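Side-chain contacts in sialyltransferase 0160 (Photobacterium damselae, PDB 4R84), which transfers sialic acid from CMP-sialic acid to acceptor sugars, probably galactose-ended glycans, as a glycosyltransferase of the GT-B structural group: residues A[207-210]-A[211-215]; A[181-184]-A[185-189]. One frame throughout, in Å; residues are numbered along the deposited sequence.

Contact 1 (A[207-210]-A[211-215])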
# COMPACT_ATOMS: atom_id res chain seq x y z
N HIS A 207 -2.46 -2.96 12.59
CA HIS A 207 -3.79 -3.45 12.91
C HIS A 207 -4.15 -4.73 12.20
O HIS A 207 -5.33 -5.06 12.09
CB HIS A 207 -4.81 -2.37 12.60
CG HIS A 207 -4.58 -1.13 13.41
ND1 HIS A 207 -3.85 -0.06 12.95
CD2 HIS A 207 -4.94 -0.82 14.68
CE1 HIS A 207 -3.79 0.87 13.88
NE2 HIS A 207 -4.44 0.43 14.94
N VAL A 208 -3.14 -5.48 11.77
CA VAL A 208 -3.38 -6.73 11.06
C VAL A 208 -4.22 -7.71 11.89
O VAL A 208 -5.11 -8.39 11.35
CB VAL A 208 -2.05 -7.40 10.63
CG1 VAL A 208 -1.14 -7.63 11.82
CG2 VAL A 208 -2.33 -8.72 9.90
N PHE A 209 -3.99 -7.77 13.20
CA PHE A 209 -4.71 -8.73 14.02
C PHE A 209 -6.18 -8.34 14.23
O PHE A 209 -7.02 -9.19 14.53
CB PHE A 209 -4.04 -8.92 15.39
CG PHE A 209 -4.60 -10.07 16.16
CD1 PHE A 209 -4.33 -11.37 15.78
CD2 PHE A 209 -5.44 -9.86 17.25
CE1 PHE A 209 -4.86 -12.44 16.46
CE2 PHE A 209 -5.97 -10.92 17.94
CZ PHE A 209 -5.69 -12.22 17.54
N ASN A 210 -6.49 -7.06 14.09
CA ASN A 210 -7.88 -6.65 14.18
C ASN A 210 -8.62 -6.89 12.86
O ASN A 210 -9.85 -6.96 12.85
CB ASN A 210 -7.99 -5.18 14.58
CG ASN A 210 -7.71 -4.95 16.04
OD1 ASN A 210 -7.85 -5.86 16.87
ND2 ASN A 210 -7.34 -3.73 16.39
N ASN A 211 -7.88 -7.00 11.76
CA ASN A 211 -8.52 -7.06 10.45
C ASN A 211 -8.61 -8.43 9.79
O ASN A 211 -9.60 -8.72 9.13
CB ASN A 211 -7.81 -6.11 9.47
CG ASN A 211 -8.08 -4.64 9.77
OD1 ASN A 211 -9.09 -4.28 10.38
ND2 ASN A 211 -7.15 -3.78 9.34
N LEU A 212 -7.58 -9.27 9.95
CA LEU A 212 -7.57 -10.53 9.19
C LEU A 212 -8.22 -11.73 9.90
O LEU A 212 -8.92 -12.51 9.24
CB LEU A 212 -6.13 -10.90 8.80
CG LEU A 212 -5.41 -9.86 7.93
CD1 LEU A 212 -4.11 -10.42 7.36
CD2 LEU A 212 -6.30 -9.36 6.80
N PRO A 213 -8.01 -11.89 11.22
CA PRO A 213 -8.66 -13.07 11.83
C PRO A 213 -10.19 -13.19 11.62
O PRO A 213 -10.65 -14.32 11.52
CB PRO A 213 -8.33 -12.92 13.32
CG PRO A 213 -7.02 -12.20 13.32
CD PRO A 213 -7.13 -11.21 12.19
N PRO A 214 -10.95 -12.07 11.58
CA PRO A 214 -12.39 -12.24 11.34
C PRO A 214 -12.74 -12.85 10.00
O PRO A 214 -13.85 -13.37 9.85
CB PRO A 214 -12.93 -10.81 11.42
CG PRO A 214 -11.96 -10.11 12.31
CD PRO A 214 -10.64 -10.68 11.96
N ILE A 215 -11.83 -12.76 9.03
CA ILE A 215 -12.06 -13.35 7.73
C ILE A 215 -11.46 -14.76 7.69
O ILE A 215 -12.07 -15.71 7.17
CB ILE A 215 -11.44 -12.50 6.60
CG1 ILE A 215 -12.04 -11.09 6.60
CG2 ILE A 215 -11.66 -13.20 5.25
CD1 ILE A 215 -11.26 -10.08 5.73
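Val-208 and Asn-211 meet through the carbonyl of Val-208 where the short helix 208-211 ends and helix 213-219 takes over, a helix-to-helix junction in a Rossmann-type domain of this GT-B enzyme. That carbonyl does most of the backbone work, accepting two N-H groups. Leu-212 N approaches it nearly along the C=O axis at 3.0 Å from Val-208 O, whereas Asn-211 N sits above the carbonyl plane, 3.1 Å from the same oxygen. A weak bond from Asn-211 N to His-207 O adds a second acceptor for that N-H.

The amide of Asn-211 finds its partners elsewhere in the fold: its ND2 bonds to Thr-203 OG1 and its OD1 takes a hydrogen bond from Asn-178 ND2, so both ends of this buried amide are satisfied and its rotation is fixed. Val-208 places CG2 anti to its backbone N, and from there Val-208 CG2 packs against Leu-212 CD1 at 3.5 Å; Trp-284 touches both residues.

Pro-213 has no N-H to offer the carbonyl of Phe-209. Its ring fills that place instead, with Pro-213 CD 3.1 Å from Phe-209 O. The two side chains cross at about a right angle and make a CH-pi contact: Pro-213 CG lies over one face of the Phe-209 ring, 4.1 Å from the centroid and 29° off the normal, nearest to Phe-209 CD1.

Contact 2 (A[181-184]-A[185-189])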
# COMPACT_ATOMS: atom_id res chain seq x y z
N PRO A 181 -18.54 -6.85 9.47
CA PRO A 181 -19.28 -8.09 9.22
C PRO A 181 -19.81 -8.17 7.79
O PRO A 181 -19.91 -9.27 7.23
CB PRO A 181 -20.44 -8.01 10.22
CG PRO A 181 -19.95 -7.09 11.30
CD PRO A 181 -19.08 -6.09 10.60
N GLU A 182 -20.13 -7.02 7.19
CA GLU A 182 -20.57 -6.99 5.80
C GLU A 182 -19.48 -7.54 4.89
O GLU A 182 -19.75 -8.34 3.97
CB GLU A 182 -20.96 -5.57 5.37
CG GLU A 182 -22.29 -5.07 5.95
CD GLU A 182 -22.18 -4.49 7.36
OE1 GLU A 182 -21.09 -4.53 7.98
OE2 GLU A 182 -23.22 -4.01 7.86
N MET A 183 -18.24 -7.11 5.11
CA MET A 183 -17.14 -7.63 4.31
C MET A 183 -16.90 -9.11 4.56
O MET A 183 -16.72 -9.87 3.60
CB MET A 183 -15.85 -6.85 4.58
CG MET A 183 -14.65 -7.43 3.83
SD MET A 183 -13.11 -6.48 3.98
CE MET A 183 -13.08 -5.69 2.38
N VAL A 184 -16.92 -9.54 5.82
CA VAL A 184 -16.73 -10.96 6.12
C VAL A 184 -17.78 -11.83 5.40
O VAL A 184 -17.44 -12.84 4.78
CB VAL A 184 -16.82 -11.23 7.64
CG1 VAL A 184 -16.74 -12.73 7.93
CG2 VAL A 184 -15.70 -10.51 8.36
N ALA A 185 -19.04 -11.41 5.45
CA ALA A 185 -20.10 -12.18 4.81
C ALA A 185 -19.95 -12.18 3.28
O ALA A 185 -20.25 -13.19 2.62
CB ALA A 185 -21.48 -11.62 5.21
N ALA A 186 -19.52 -11.06 2.72
CA ALA A 186 -19.33 -10.95 1.27
C ALA A 186 -18.22 -11.90 0.81
O ALA A 186 -18.33 -12.54 -0.23
CB ALA A 186 -19.01 -9.52 0.85
N ILE A 187 -17.16 -12.00 1.60
CA ILE A 187 -16.07 -12.93 1.26
C ILE A 187 -16.55 -14.38 1.37
O ILE A 187 -16.25 -15.22 0.52
CB ILE A 187 -14.85 -12.70 2.17
CG1 ILE A 187 -14.29 -11.30 1.90
CG2 ILE A 187 -13.79 -13.78 1.91
CD1 ILE A 187 -13.30 -10.82 2.95
N ASP A 188 -17.31 -14.67 2.42
CA ASP A 188 -17.86 -16.00 2.61
C ASP A 188 -18.74 -16.41 1.44
O ASP A 188 -18.60 -17.51 0.92
CB ASP A 188 -18.67 -16.07 3.90
CG ASP A 188 -19.17 -17.47 4.19
OD1 ASP A 188 -18.33 -18.32 4.57
OD2 ASP A 188 -20.37 -17.71 4.00
N GLU A 189 -19.60 -15.51 1.00
CA GLU A 189 -20.48 -15.78 -0.14
C GLU A 189 -19.68 -15.98 -1.42
O GLU A 189 -19.98 -16.85 -2.24
CB GLU A 189 -21.45 -14.62 -0.34
CG GLU A 189 -22.52 -14.88 -1.37
CD GLU A 189 -23.42 -13.68 -1.57
OE1 GLU A 189 -22.90 -12.54 -1.52
OE2 GLU A 189 -24.65 -13.87 -1.71
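Met-183 and Ile-187 touch one turn apart, Met-183 CG lying 3.8 Å from Ile-187 CD1 as the two side chains cross at a slant. Met-183 holds its CG anti to the backbone N (chi1 176°), beside the carbonyl carbon. Ile-187 has CG1 anti to its own carbonyl carbon, beside the backbone N, which also lays Ile-187 CG1 3.3 Å from Met-183 O. That oxygen accepts the backbone N-H of Ile-187, with Met-183 O 3.0 Å from Ile-187 N.

The same i to i+4 pattern runs on through residues 181-188: Ala-185 N bonds to Pro-181 O, Ala-186 N to Glu-182 O and Asp-188 N to Val-184 O. This is the opening of the alpha-helix 181-192, which packs against the parallel strands of the Rossmann-type domain. At its start Ser-180 OG is hydrogen-bonded to Met-183 N.

Further out, strand 106-125 receives both large side chains: Met-183 rests on Val-122 and Ile-124, Ile-187 on Leu-120 and Val-122. Phe-151 of strand 149-154 touches Met-183, Ala-186 and Ile-187, while Tyr-172 meets Met-183 and Ala-186.

Overall arrangement
Contact 2 comes first along the chain, on helix 181-192; strand 197-204 then leads to contact 1, which spans the junction of helices 208-211 and 213-219. Their centres are 13 Å apart, and they meet directly: Ile-215 CD1 packs 3.5 Å from Ile-187 CD1, with Val-184 against Pro-214 and Ile-215. Strand 106-125 lies under both, since Val-122 and Ile-124 touch Met-183 as well as Ile-215. The two contacts thus form part of one helical layer over the parallel strands of the Rossmann-type domain. In contact 1 the side chain of His-207 is about 9 Å from the bound donor analogue.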